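Long-range contacts in TqaL (PDB 7EEH), which belongs to the 2OG-Fe dioxygenase family of the cupin clan and holds an iron(III) ion within its double-stranded beta-helix fold: residues Leu55-Arg60 with Gln125-Phe130; Phe85-Val90 with Pro302-Leu307; Lys158-Leu163 with Asp293-His298; Gly197-Asp202 with Glu266-Met271; Ala205-Thr210 with Ser256-Leu261. The protein carries 1 engineered substitution. One frame throughout, in Å; residues are numbered along the deposited sequence.

Contact 1 of 5, residues Leu55-Arg60 with Gln125-Phe130; sequences LDALQR and QLNTAF
Three aliphatic side chains supply the apolar part of this buried meeting of two helix ends. The methyl of A129 points at helix 52-58 and is received by two leucines one turn apart: L55 CD2 lies 3.7 Å from A129 CB, and L58 CD2 lies 3.8 Å from the same carbon. The other methyl of L58 turns along the partner segment, with L58 CD1 at 4.2 Å from F130 CB, while the F130 ring leads off to L124, L272 and F274. The polar part centres on N127, the N-cap of helix 128-141. With CG anti to its backbone N (chi1 179°), the amide folds back over the first turn, and N127 OD1 accepts from F130 N at 3.0 Å (160° at the hydrogen) and, weakly, from A129 N at 2.8 Å. The other end of the same amide serves the opposite helix, since ND2 is hydrogen-bonded to the carbonyl oxygen of D54. Mixed contacts complete the account: L58 crosses the amide at about a right angle, L58 CD1 standing 3.8 Å from N127 ND2, and A57 CB touches that nitrogen at 4.0 Å. Just beside it, T128 OG1 bonds to D54 OD2 and T51 N.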
# COMPACT_ATOMS: atom_id res chain seq x y z
N LEU B 55 -5.89 22.59 -3.70
CA LEU B 55 -5.86 22.44 -2.25
C LEU B 55 -5.40 23.74 -1.58
O LEU B 55 -5.95 24.14 -0.56
CB LEU B 55 -4.96 21.27 -1.85
CG LEU B 55 -5.51 19.87 -2.16
CD1 LEU B 55 -4.36 18.90 -2.30
CD2 LEU B 55 -6.47 19.41 -1.10
N ASP B 56 -4.38 24.39 -2.15
CA ASP B 56 -3.98 25.71 -1.66
C ASP B 56 -5.12 26.71 -1.78
O ASP B 56 -5.43 27.43 -0.82
CB ASP B 56 -2.77 26.23 -2.44
CG ASP B 56 -1.49 25.55 -2.04
OD1 ASP B 56 -1.42 25.01 -0.92
OD2 ASP B 56 -0.55 25.57 -2.86
N ALA B 57 -5.73 26.79 -2.96
CA ALA B 57 -6.77 27.78 -3.19
C ALA B 57 -8.00 27.55 -2.32
O ALA B 57 -8.75 28.50 -2.06
CB ALA B 57 -7.19 27.77 -4.66
N LEU B 58 -8.21 26.32 -1.86
CA LEU B 58 -9.31 26.05 -0.94
C LEU B 58 -9.13 26.77 0.39
O LEU B 58 -10.12 27.03 1.08
CB LEU B 58 -9.42 24.53 -0.72
CG LEU B 58 -10.78 23.90 -0.48
CD1 LEU B 58 -11.77 24.33 -1.54
CD2 LEU B 58 -10.66 22.35 -0.41
N GLN B 59 -7.91 27.14 0.75
CA GLN B 59 -7.69 27.88 1.98
C GLN B 59 -7.94 29.38 1.83
O GLN B 59 -7.82 30.11 2.83
CB GLN B 59 -6.28 27.61 2.48
CG GLN B 59 -6.19 26.18 2.98
CD GLN B 59 -4.81 25.76 3.38
OE1 GLN B 59 -4.37 26.02 4.49
NE2 GLN B 59 -4.12 25.07 2.48
N ARG B 60 -8.30 29.85 0.63
CA ARG B 60 -8.59 31.26 0.38
C ARG B 60 -10.02 31.53 -0.05
O ARG B 60 -10.44 32.70 -0.01
CB ARG B 60 -7.66 31.81 -0.71
CG ARG B 60 -6.19 31.72 -0.40
CD ARG B 60 -5.38 32.09 -1.64
NE ARG B 60 -4.09 31.41 -1.64
CZ ARG B 60 -3.68 30.54 -2.56
NH1 ARG B 60 -4.47 30.24 -3.60
NH2 ARG B 60 -2.48 29.98 -2.46
N GLN B 125 -16.86 25.65 -6.66
CA GLN B 125 -17.39 24.42 -7.22
C GLN B 125 -16.57 23.87 -8.38
O GLN B 125 -16.71 22.70 -8.72
CB GLN B 125 -18.85 24.61 -7.64
CG GLN B 125 -19.07 25.47 -8.89
CD GLN B 125 -20.48 25.31 -9.45
OE1 GLN B 125 -21.30 24.59 -8.88
NE2 GLN B 125 -20.77 25.99 -10.55
N LEU B 126 -15.70 24.67 -9.01
CA LEU B 126 -14.77 24.11 -9.99
C LEU B 126 -13.40 23.79 -9.39
O LEU B 126 -12.50 23.34 -10.11
CB LEU B 126 -14.63 25.05 -11.19
CG LEU B 126 -15.92 25.36 -11.97
CD1 LEU B 126 -15.62 26.10 -13.29
CD2 LEU B 126 -16.75 24.11 -12.23
N ASN B 127 -13.20 24.05 -8.11
CA ASN B 127 -11.99 23.65 -7.42
C ASN B 127 -11.95 22.12 -7.33
O ASN B 127 -12.89 21.50 -6.83
CB ASN B 127 -11.97 24.31 -6.04
CG ASN B 127 -10.77 23.94 -5.22
OD1 ASN B 127 -10.54 22.77 -4.91
ND2 ASN B 127 -9.99 24.95 -4.83
N THR B 128 -10.89 21.51 -7.87
CA THR B 128 -10.84 20.05 -7.93
C THR B 128 -10.72 19.39 -6.56
O THR B 128 -11.04 18.19 -6.44
CB THR B 128 -9.67 19.58 -8.80
OG1 THR B 128 -8.43 20.01 -8.21
CG2 THR B 128 -9.79 20.14 -10.21
N ALA B 129 -10.24 20.10 -5.55
CA ALA B 129 -10.24 19.56 -4.19
C ALA B 129 -11.65 19.57 -3.61
O ALA B 129 -12.08 18.58 -3.01
CB ALA B 129 -9.28 20.33 -3.28
N PHE B 130 -12.38 20.67 -3.79
CA PHE B 130 -13.79 20.66 -3.42
C PHE B 130 -14.54 19.54 -4.13
O PHE B 130 -15.35 18.83 -3.51
CB PHE B 130 -14.46 22.00 -3.74
CG PHE B 130 -15.97 21.96 -3.62
CD1 PHE B 130 -16.59 22.08 -2.39
CD2 PHE B 130 -16.76 21.78 -4.75
CE1 PHE B 130 -17.97 22.03 -2.28
CE2 PHE B 130 -18.15 21.74 -4.65
CZ PHE B 130 -18.75 21.86 -3.41

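Contact 2 of 5, residues Phe85-Val90 with Pro302-Leu307; sequences FSTRSV and PMEVPL
Selenomethionine M303 enters the contact only lightly, leaning on F130, Q131 and F81. From E304 on, strand 304-306, outermost in the large sheet within this chain, pairs antiparallel with strand 89-92. E304 CG is anti to the backbone N and the chain bends at chi2, so that E304 OE2 receives S89 OG at 2.8 Å from above the carboxylate plane; OE1 forms a salt bridge with R91. V305 is the antiparallel hydrogen-bonded partner of V90: V90 N reaches V305 O at 2.9 Å, V305 N reaches V90 O at 3.0 Å, and both bonds run nearly along the C=O axes. Their side chains point the same way, V90 CG1 and V305 CG2 pressed to a tight 3.5 Å. P306, with no N-H to give, fills the non-hydrogen-bonded place across from S89. L307 N gives a straight bond of 2.9 Å to R88 O (170° at the hydrogen), and L307 CD1 meets F85 CE1 crosswise at 3.7 Å. R88 and S89 both face D84 in a G1 bulge. A chain of hydrogen bonds runs from T87 OG1, which donates to S89 OG, into E304, whose carboxylate this donor and R91 would be expected to keep ionised.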
# COMPACT_ATOMS: atom_id res chain seq x y z
N PHE B 85 -27.22 8.75 -8.87
CA PHE B 85 -26.66 7.41 -8.95
C PHE B 85 -27.16 6.62 -10.16
O PHE B 85 -26.81 5.45 -10.30
CB PHE B 85 -26.91 6.66 -7.65
CG PHE B 85 -25.95 7.04 -6.57
CD1 PHE B 85 -24.63 6.64 -6.64
CD2 PHE B 85 -26.34 7.85 -5.52
CE1 PHE B 85 -23.72 7.01 -5.67
CE2 PHE B 85 -25.44 8.23 -4.54
CZ PHE B 85 -24.13 7.81 -4.61
N SER B 86 -27.94 7.25 -11.04
CA SER B 86 -28.20 6.70 -12.36
C SER B 86 -27.15 7.14 -13.35
O SER B 86 -26.59 6.33 -14.09
CB SER B 86 -29.59 7.12 -12.85
OG SER B 86 -30.57 6.81 -11.89
N THR B 87 -26.86 8.44 -13.39
CA THR B 87 -25.75 8.95 -14.19
C THR B 87 -24.41 8.77 -13.50
O THR B 87 -23.38 9.02 -14.12
CB THR B 87 -25.97 10.43 -14.52
OG1 THR B 87 -25.86 11.20 -13.32
CG2 THR B 87 -27.36 10.64 -15.13
N ARG B 88 -24.40 8.33 -12.24
CA ARG B 88 -23.18 8.15 -11.45
C ARG B 88 -22.30 9.40 -11.51
O ARG B 88 -21.11 9.34 -11.84
CB ARG B 88 -22.43 6.90 -11.91
CG ARG B 88 -22.95 5.64 -11.25
CD ARG B 88 -22.70 4.42 -12.10
NE ARG B 88 -21.33 3.93 -11.98
CZ ARG B 88 -20.92 3.03 -11.09
NH1 ARG B 88 -21.78 2.52 -10.21
NH2 ARG B 88 -19.65 2.65 -11.07
N SER B 89 -22.90 10.54 -11.17
CA SER B 89 -22.20 11.81 -11.19
C SER B 89 -22.82 12.72 -10.12
O SER B 89 -23.82 12.37 -9.49
CB SER B 89 -22.29 12.46 -12.57
OG SER B 89 -23.65 12.62 -12.96
N VAL B 90 -22.21 13.87 -9.92
CA VAL B 90 -22.77 14.89 -9.04
C VAL B 90 -22.80 16.19 -9.83
O VAL B 90 -21.86 16.49 -10.59
CB VAL B 90 -21.97 15.02 -7.73
CG1 VAL B 90 -20.52 15.27 -8.02
CG2 VAL B 90 -22.52 16.14 -6.86
N PRO B 302 -23.27 25.98 -14.21
CA PRO B 302 -23.35 24.54 -14.37
C PRO B 302 -22.10 23.86 -13.84
O PRO B 302 -21.02 24.45 -13.80
CB PRO B 302 -23.50 24.35 -15.88
CG PRO B 302 -22.71 25.50 -16.43
CD PRO B 302 -23.00 26.65 -15.50
N MSE B 303 -22.26 22.61 -13.43
CA MSE B 303 -21.16 21.81 -12.91
C MSE B 303 -21.59 20.35 -12.84
O MSE B 303 -22.68 20.04 -12.36
CB MSE B 303 -20.73 22.34 -11.54
CG MSE B 303 -19.46 21.72 -11.01
SE MSE B 303 -19.81 20.20 -9.84
CE MSE B 303 -18.92 20.84 -8.39
N GLU B 304 -20.76 19.46 -13.36
CA GLU B 304 -21.05 18.04 -13.26
C GLU B 304 -19.75 17.26 -13.37
O GLU B 304 -18.97 17.50 -14.29
CB GLU B 304 -22.03 17.59 -14.35
CG GLU B 304 -22.35 16.10 -14.29
CD GLU B 304 -23.76 15.77 -14.77
OE1 GLU B 304 -24.57 16.70 -14.97
OE2 GLU B 304 -24.05 14.57 -14.92
N VAL B 305 -19.50 16.37 -12.41
CA VAL B 305 -18.30 15.55 -12.43
C VAL B 305 -18.71 14.11 -12.16
O VAL B 305 -19.68 13.87 -11.42
CB VAL B 305 -17.24 16.01 -11.40
CG1 VAL B 305 -16.82 17.45 -11.68
CG2 VAL B 305 -17.74 15.87 -9.98
N PRO B 306 -18.03 13.12 -12.73
CA PRO B 306 -18.36 11.73 -12.43
C PRO B 306 -18.00 11.36 -11.00
O PRO B 306 -17.05 11.88 -10.43
CB PRO B 306 -17.50 10.94 -13.43
CG PRO B 306 -16.40 11.88 -13.82
CD PRO B 306 -16.99 13.25 -13.77
N LEU B 307 -18.80 10.46 -10.42
CA LEU B 307 -18.47 9.88 -9.13
C LEU B 307 -17.46 8.76 -9.27
O LEU B 307 -16.66 8.53 -8.35
CB LEU B 307 -19.71 9.34 -8.43
CG LEU B 307 -20.71 10.35 -7.89
CD1 LEU B 307 -22.00 9.66 -7.52
CD2 LEU B 307 -20.11 11.06 -6.70

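Contact 3 of 5, residues Lys158-Leu163 with Asp293-His298; sequences KWVCTL and DSFRPH
F295 is the chief side chain of the loop 293-298 to pack on strand 158-170 of the large antiparallel sheet, with D293 beside it; the loop belongs to the connection between strands 267-277 and 304-306. The far end of the ring makes the closest approach. V160 CG2, anti to its own carbonyl carbon, lies 3.6 Å from F295 CZ on an oblique approach. Next to it, K158 CB comes to 3.9 Å from F295 CE1; farther along the lysine, CD passes over one face of the ring, while W159 O stands at the ring edge, near its plane. D293 CG lies 3.9 Å from V160 CG2. The other side is looser. The lysine chain departs, its NZ making a long, weak ion pair with D84. S294 points away from the strand, its OG accepting from R296 N at 3.3 Å in an ST turn; past F295 the chain leaves, R296 and P297 being exposed. Strand and loop share no hydrogen bond, so van der Waals packing carries most of the direct contact. Polar bonds to other residues also hold the loop: D293 OD1 forms a salt bridge with R277 and OD2 accepts from V280 N, keeping the carboxylate satisfied and probably charged although V160 packs against it.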
# COMPACT_ATOMS: atom_id res chain seq x y z
N LYS B 158 -31.51 9.58 -6.51
CA LYS B 158 -30.90 10.90 -6.43
C LYS B 158 -30.90 11.38 -4.99
O LYS B 158 -31.87 11.16 -4.26
CB LYS B 158 -31.66 11.93 -7.29
CG LYS B 158 -31.45 11.80 -8.79
CD LYS B 158 -32.68 12.26 -9.57
CE LYS B 158 -32.60 11.87 -11.05
NZ LYS B 158 -32.28 10.41 -11.26
N TRP B 159 -29.80 12.02 -4.58
CA TRP B 159 -29.75 12.72 -3.30
C TRP B 159 -29.60 14.21 -3.55
O TRP B 159 -28.99 14.63 -4.54
CB TRP B 159 -28.57 12.27 -2.42
CG TRP B 159 -28.39 10.81 -2.14
CD1 TRP B 159 -27.99 9.85 -3.01
CD2 TRP B 159 -28.55 10.15 -0.86
NE1 TRP B 159 -27.91 8.63 -2.37
CE2 TRP B 159 -28.25 8.79 -1.06
CE3 TRP B 159 -28.93 10.59 0.41
CZ2 TRP B 159 -28.32 7.86 -0.03
CZ3 TRP B 159 -29.00 9.66 1.44
CH2 TRP B 159 -28.70 8.30 1.21
N VAL B 160 -30.15 15.00 -2.64
CA VAL B 160 -29.93 16.44 -2.61
C VAL B 160 -28.85 16.72 -1.59
O VAL B 160 -28.95 16.28 -0.44
CB VAL B 160 -31.21 17.21 -2.24
CG1 VAL B 160 -30.95 18.72 -2.27
CG2 VAL B 160 -32.35 16.82 -3.15
N CYS B 161 -27.81 17.44 -1.99
CA CYS B 161 -26.74 17.84 -1.09
C CYS B 161 -26.72 19.36 -1.05
O CYS B 161 -26.37 20.00 -2.04
CB CYS B 161 -25.40 17.28 -1.53
SG CYS B 161 -24.02 17.88 -0.51
N THR B 162 -27.11 19.93 0.09
CA THR B 162 -27.02 21.36 0.28
C THR B 162 -25.69 21.67 0.95
O THR B 162 -25.42 21.20 2.06
CB THR B 162 -28.18 21.90 1.13
OG1 THR B 162 -29.41 21.38 0.62
CG2 THR B 162 -28.24 23.42 1.03
N LEU B 163 -24.86 22.45 0.26
CA LEU B 163 -23.51 22.76 0.71
C LEU B 163 -23.40 24.22 1.11
O LEU B 163 -23.70 25.11 0.30
CB LEU B 163 -22.49 22.43 -0.39
CG LEU B 163 -21.15 22.73 0.30
CD1 LEU B 163 -20.38 21.55 0.74
CD2 LEU B 163 -20.32 23.75 -0.50
N ASP B 293 -38.40 18.87 -4.07
CA ASP B 293 -37.09 19.32 -4.49
C ASP B 293 -37.04 19.43 -6.01
O ASP B 293 -37.48 18.52 -6.72
CB ASP B 293 -36.02 18.34 -4.01
CG ASP B 293 -35.97 18.25 -2.52
OD1 ASP B 293 -35.66 19.28 -1.90
OD2 ASP B 293 -36.25 17.16 -1.98
N SER B 294 -36.49 20.53 -6.50
CA SER B 294 -36.26 20.67 -7.93
C SER B 294 -34.91 20.06 -8.26
O SER B 294 -33.92 20.31 -7.57
CB SER B 294 -36.30 22.14 -8.34
OG SER B 294 -35.46 22.36 -9.46
N PHE B 295 -34.85 19.27 -9.34
CA PHE B 295 -33.60 18.71 -9.81
C PHE B 295 -33.14 19.34 -11.12
O PHE B 295 -32.27 18.79 -11.80
CB PHE B 295 -33.71 17.19 -9.93
CG PHE B 295 -33.73 16.50 -8.59
CD1 PHE B 295 -32.56 16.29 -7.88
CD2 PHE B 295 -34.93 16.08 -8.04
CE1 PHE B 295 -32.57 15.67 -6.65
CE2 PHE B 295 -34.96 15.45 -6.80
CZ PHE B 295 -33.78 15.24 -6.10
N ARG B 296 -33.69 20.49 -11.47
CA ARG B 296 -33.20 21.22 -12.63
C ARG B 296 -31.74 21.63 -12.40
O ARG B 296 -31.42 22.20 -11.35
CB ARG B 296 -34.07 22.45 -12.89
CG ARG B 296 -35.53 22.08 -13.15
CD ARG B 296 -36.37 23.28 -13.55
NE ARG B 296 -35.77 24.03 -14.64
CZ ARG B 296 -35.79 23.66 -15.91
NH1 ARG B 296 -36.39 22.53 -16.27
NH2 ARG B 296 -35.21 24.42 -16.83
N PRO B 297 -30.85 21.34 -13.33
CA PRO B 297 -29.46 21.79 -13.17
C PRO B 297 -29.37 23.30 -13.28
O PRO B 297 -30.27 23.98 -13.79
CB PRO B 297 -28.72 21.09 -14.32
CG PRO B 297 -29.79 20.72 -15.29
CD PRO B 297 -31.03 20.48 -14.51
N HIS B 298 -28.27 23.83 -12.75
CA HIS B 298 -28.09 25.27 -12.72
C HIS B 298 -27.76 25.76 -14.12
O HIS B 298 -26.87 25.22 -14.78
CB HIS B 298 -26.98 25.65 -11.74
CG HIS B 298 -27.08 27.05 -11.22
ND1 HIS B 298 -26.96 28.16 -12.04
CD2 HIS B 298 -27.24 27.53 -9.96
CE1 HIS B 298 -27.06 29.26 -11.31
NE2 HIS B 298 -27.24 28.90 -10.05

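Contact 4 of 5, residues Gly197-Asp202 with Glu266-Met271; sequences GSKNMD and EATRDM
From CB outward, the side chain of K199 climbs across strand 267-277 toward its start. K199 CB sits 3.2 Å from T268 OG1 on the face these two residues share. CG is anti to the backbone N (chi1 -161°), and the bend at chi3 (71°) brings CE obliquely up to the carboxylate of E266, with K199 CE 3.8 Å from E266 OE2. At the tip, K199 NZ makes a salt bridge of 2.9 Å with E266 OE2, using the anti lone pair; it also donates weakly to a water that pairs with T268 OG1. Beneath lies an antiparallel ladder: K199 N to T268 O and T268 N to K199 O at 3.0 Å each, then D270 N to G197 O at 2.8 Å. Where the strand ends, N200 ND2 donates to E266 O at 3.1 Å, in its own amide plane but high above the carbonyl plane, while N200 OD1 accepts from D262 N. On the reverse face, selenomethionine M201 brings SE to 3.8 Å from R269 CD. The R269 side chain, about 10 Å from the iron(III) ion, has M271 SE over one guanidinium face. Strand 267-277 lies between strands 190-199 and 158-170 in the large sheet, D270 reaching the latter through a salt bridge to R167.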
# COMPACT_ATOMS: atom_id res chain seq x y z
N GLY B 197 -9.96 26.41 7.58
CA GLY B 197 -8.99 27.26 8.24
C GLY B 197 -9.66 28.01 9.37
O GLY B 197 -10.87 27.89 9.59
N SER B 198 -8.85 28.80 10.08
CA SER B 198 -9.35 29.65 11.15
C SER B 198 -8.34 30.76 11.45
O SER B 198 -7.21 30.75 10.95
CB SER B 198 -9.63 28.85 12.41
OG SER B 198 -8.42 28.44 13.02
N LYS B 199 -8.75 31.69 12.31
CA LYS B 199 -7.96 32.88 12.66
C LYS B 199 -8.21 33.21 14.13
O LYS B 199 -9.35 33.47 14.51
CB LYS B 199 -8.33 34.07 11.78
CG LYS B 199 -7.28 35.20 11.73
CD LYS B 199 -7.79 36.40 10.90
CE LYS B 199 -8.92 37.17 11.62
NZ LYS B 199 -9.37 38.40 10.90
N ASN B 200 -7.14 33.22 14.93
CA ASN B 200 -7.20 33.62 16.35
C ASN B 200 -8.11 32.70 17.16
O ASN B 200 -8.83 33.14 18.06
CB ASN B 200 -7.63 35.08 16.50
CG ASN B 200 -7.57 35.56 17.96
OD1 ASN B 200 -6.71 35.13 18.74
ND2 ASN B 200 -8.51 36.42 18.34
N MSE B 201 -8.07 31.42 16.84
CA MSE B 201 -8.95 30.50 17.53
C MSE B 201 -8.18 29.72 18.57
O MSE B 201 -7.20 29.06 18.24
CB MSE B 201 -9.63 29.57 16.53
CG MSE B 201 -10.39 28.41 17.13
SE MSE B 201 -11.61 27.56 15.81
CE MSE B 201 -10.37 26.65 14.73
N ASP B 202 -8.61 29.82 19.83
CA ASP B 202 -7.97 29.10 20.93
C ASP B 202 -8.28 27.61 20.82
O ASP B 202 -9.42 27.19 21.01
CB ASP B 202 -8.46 29.64 22.27
CG ASP B 202 -7.66 29.09 23.44
OD1 ASP B 202 -6.65 28.39 23.21
OD2 ASP B 202 -8.04 29.37 24.60
N GLU B 266 -10.92 39.51 16.92
CA GLU B 266 -11.96 38.61 16.43
C GLU B 266 -11.37 37.25 16.10
O GLU B 266 -10.18 37.11 15.78
CB GLU B 266 -12.65 39.20 15.20
CG GLU B 266 -11.78 39.17 13.95
CD GLU B 266 -12.54 39.59 12.70
OE1 GLU B 266 -13.65 40.16 12.84
OE2 GLU B 266 -12.02 39.36 11.59
N ALA B 267 -12.21 36.23 16.19
CA ALA B 267 -11.85 34.88 15.78
C ALA B 267 -12.79 34.43 14.67
O ALA B 267 -14.00 34.65 14.75
CB ALA B 267 -11.90 33.91 16.97
N THR B 268 -12.23 33.79 13.64
CA THR B 268 -13.02 33.28 12.53
C THR B 268 -12.75 31.79 12.34
O THR B 268 -11.67 31.30 12.66
CB THR B 268 -12.72 34.04 11.24
OG1 THR B 268 -11.35 33.82 10.87
CG2 THR B 268 -12.93 35.52 11.42
N ARG B 269 -13.72 31.09 11.78
CA ARG B 269 -13.60 29.65 11.51
C ARG B 269 -14.27 29.37 10.18
O ARG B 269 -15.45 29.69 10.01
CB ARG B 269 -14.26 28.83 12.62
CG ARG B 269 -14.10 27.31 12.51
CD ARG B 269 -14.68 26.69 13.77
NE ARG B 269 -14.78 25.24 13.76
CZ ARG B 269 -15.88 24.54 13.49
NH1 ARG B 269 -17.02 25.15 13.16
NH2 ARG B 269 -15.83 23.22 13.56
N ASP B 270 -13.53 28.78 9.24
CA ASP B 270 -14.03 28.53 7.89
C ASP B 270 -14.34 27.04 7.71
O ASP B 270 -13.45 26.20 7.89
CB ASP B 270 -13.02 28.98 6.84
CG ASP B 270 -12.63 30.45 7.00
OD1 ASP B 270 -13.42 31.22 7.59
OD2 ASP B 270 -11.52 30.82 6.56
N MSE B 271 -15.58 26.73 7.34
CA MSE B 271 -16.06 25.35 7.17
C MSE B 271 -16.69 25.14 5.80
O MSE B 271 -17.23 26.07 5.21
CB MSE B 271 -17.12 25.00 8.22
CG MSE B 271 -16.69 25.10 9.68
SE MSE B 271 -15.12 24.03 10.13
CE MSE B 271 -16.10 22.31 10.14
O HOH W 1 -10.62 36.04 9.05

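Contact 5 of 5, residues Ala205-Thr210 with Ser256-Leu261; sequences ANSAVT and SPVLPL
Beyond strands 209-213 and 252-255, neighbours in the smaller sheet of the double-stranded beta-helix, the pairing is carried on by loop, and S256 marks the changeover. Its backbone N gives V209 O a bond of 2.9 Å in the carbonyl plane. The return bond goes to the side chain: V209 N donates to S256 OG at 3.0 Å and nearly straight (174°). S256 CB points toward the other segment, and OG, set between the backbone N and the carbonyl carbon, completes the reach. The same hydroxyl donates onward to N206 O at 2.9 Å, N206 being the centre of an inverse gamma turn. A208, two residues on, has positive phi, and A208 N donates to P257 O at 3.1 Å. Next, L259 N meets S207 OG at 3.2 Å in an almost perfectly straight line (179°). Apolar groups fill the margins: A205 CB rests 3.6 Å from L259 CD1, and A208 CB touches V258 CG2. The N206 amide turns to R234 and, through ND2, to L231 O of the second subunit. A water donates at 2.7 Å to both N206 O and P257 O. Serine hydroxyls thus stand in for backbone groups across the irregular junction of two loop segments: S256 OG both gives and accepts, which fixes its rotation, and N206 O is gripped by two donors, the hydroxyl and the water.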
# COMPACT_ATOMS: atom_id res chain seq x y z
N ALA B 205 -8.55 25.11 24.52
CA ALA B 205 -9.83 25.09 25.21
C ALA B 205 -10.81 24.21 24.44
O ALA B 205 -10.47 23.57 23.44
CB ALA B 205 -10.35 26.52 25.39
N ASN B 206 -12.03 24.10 24.94
CA ASN B 206 -13.04 23.41 24.14
C ASN B 206 -13.73 24.45 23.26
O ASN B 206 -14.89 24.84 23.46
CB ASN B 206 -13.99 22.62 25.03
CG ASN B 206 -13.63 21.15 25.05
OD1 ASN B 206 -12.46 20.79 24.92
ND2 ASN B 206 -14.63 20.28 25.22
N SER B 207 -12.95 24.94 22.30
CA SER B 207 -13.42 25.87 21.29
C SER B 207 -13.83 25.13 20.01
O SER B 207 -13.07 24.31 19.48
CB SER B 207 -12.31 26.90 21.01
OG SER B 207 -12.30 27.36 19.68
N ALA B 208 -15.05 25.39 19.56
CA ALA B 208 -15.62 24.77 18.36
C ALA B 208 -15.49 23.25 18.39
O ALA B 208 -15.01 22.62 17.44
CB ALA B 208 -14.98 25.36 17.10
N VAL B 209 -15.94 22.65 19.49
CA VAL B 209 -15.92 21.20 19.68
C VAL B 209 -17.28 20.64 19.28
O VAL B 209 -18.31 21.18 19.69
CB VAL B 209 -15.57 20.83 21.13
CG1 VAL B 209 -15.89 19.36 21.40
CG2 VAL B 209 -14.10 21.11 21.41
N THR B 210 -17.28 19.57 18.48
CA THR B 210 -18.52 18.89 18.10
C THR B 210 -18.70 17.68 19.01
O THR B 210 -17.82 16.81 19.06
CB THR B 210 -18.50 18.46 16.64
OG1 THR B 210 -18.16 19.58 15.80
CG2 THR B 210 -19.86 17.89 16.20
N SER B 256 -19.79 23.65 20.29
CA SER B 256 -19.49 24.67 21.27
C SER B 256 -18.97 25.92 20.57
O SER B 256 -18.47 25.85 19.45
CB SER B 256 -18.46 24.15 22.27
OG SER B 256 -17.15 24.18 21.72
N PRO B 257 -19.10 27.10 21.20
CA PRO B 257 -18.69 28.34 20.53
C PRO B 257 -17.20 28.37 20.24
O PRO B 257 -16.38 27.80 20.96
CB PRO B 257 -19.06 29.43 21.55
CG PRO B 257 -20.06 28.80 22.45
CD PRO B 257 -19.69 27.35 22.53
N VAL B 258 -16.84 29.08 19.16
CA VAL B 258 -15.44 29.42 18.94
C VAL B 258 -14.96 30.32 20.06
O VAL B 258 -15.63 31.29 20.43
CB VAL B 258 -15.26 30.10 17.58
CG1 VAL B 258 -13.80 30.48 17.37
CG2 VAL B 258 -15.74 29.20 16.47
N LEU B 259 -13.79 29.99 20.62
CA LEU B 259 -13.16 30.82 21.64
C LEU B 259 -11.95 31.51 21.06
O LEU B 259 -11.11 30.86 20.43
CB LEU B 259 -12.75 29.98 22.85
CG LEU B 259 -13.88 29.40 23.69
CD1 LEU B 259 -13.32 28.47 24.75
CD2 LEU B 259 -14.72 30.50 24.32
N PRO B 260 -11.81 32.83 21.24
CA PRO B 260 -10.65 33.52 20.69
C PRO B 260 -9.42 33.32 21.56
O PRO B 260 -9.50 33.35 22.79
CB PRO B 260 -11.08 34.99 20.66
CG PRO B 260 -12.15 35.10 21.71
CD PRO B 260 -12.63 33.72 22.08
N LEU B 261 -8.29 33.08 20.91
CA LEU B 261 -7.03 32.98 21.63
C LEU B 261 -6.69 34.30 22.32
O LEU B 261 -6.58 34.38 23.54
CB LEU B 261 -5.93 32.58 20.65
CG LEU B 261 -4.53 32.43 21.24
CD1 LEU B 261 -4.55 31.44 22.40
CD2 LEU B 261 -3.56 32.00 20.15
O HOH W 2 -16.75 26.80 23.48

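How the contacts relate
From the N terminus, contact 1 opens on helix 52-58 and closes at helix 128-141. Contact 2 opens within that loop and closes only near the C terminus, so the two cross; they also touch where Q125, L126 and F130 meet M303. Everything later nests inside contact 2: contact 3 first, contact 4 within contact 3, contact 5 within contact 4, all of these in series with contact 1. Contacts 2, 3 and 4 share the large sheet, contacts 2 and 3 meeting through F85 and W159. On the opposite side of the chain's centre, contact 4 lies in that sheet and contact 5 at the smaller one; the probable bonds of N200 and D202 to L261 and L259 connect the two.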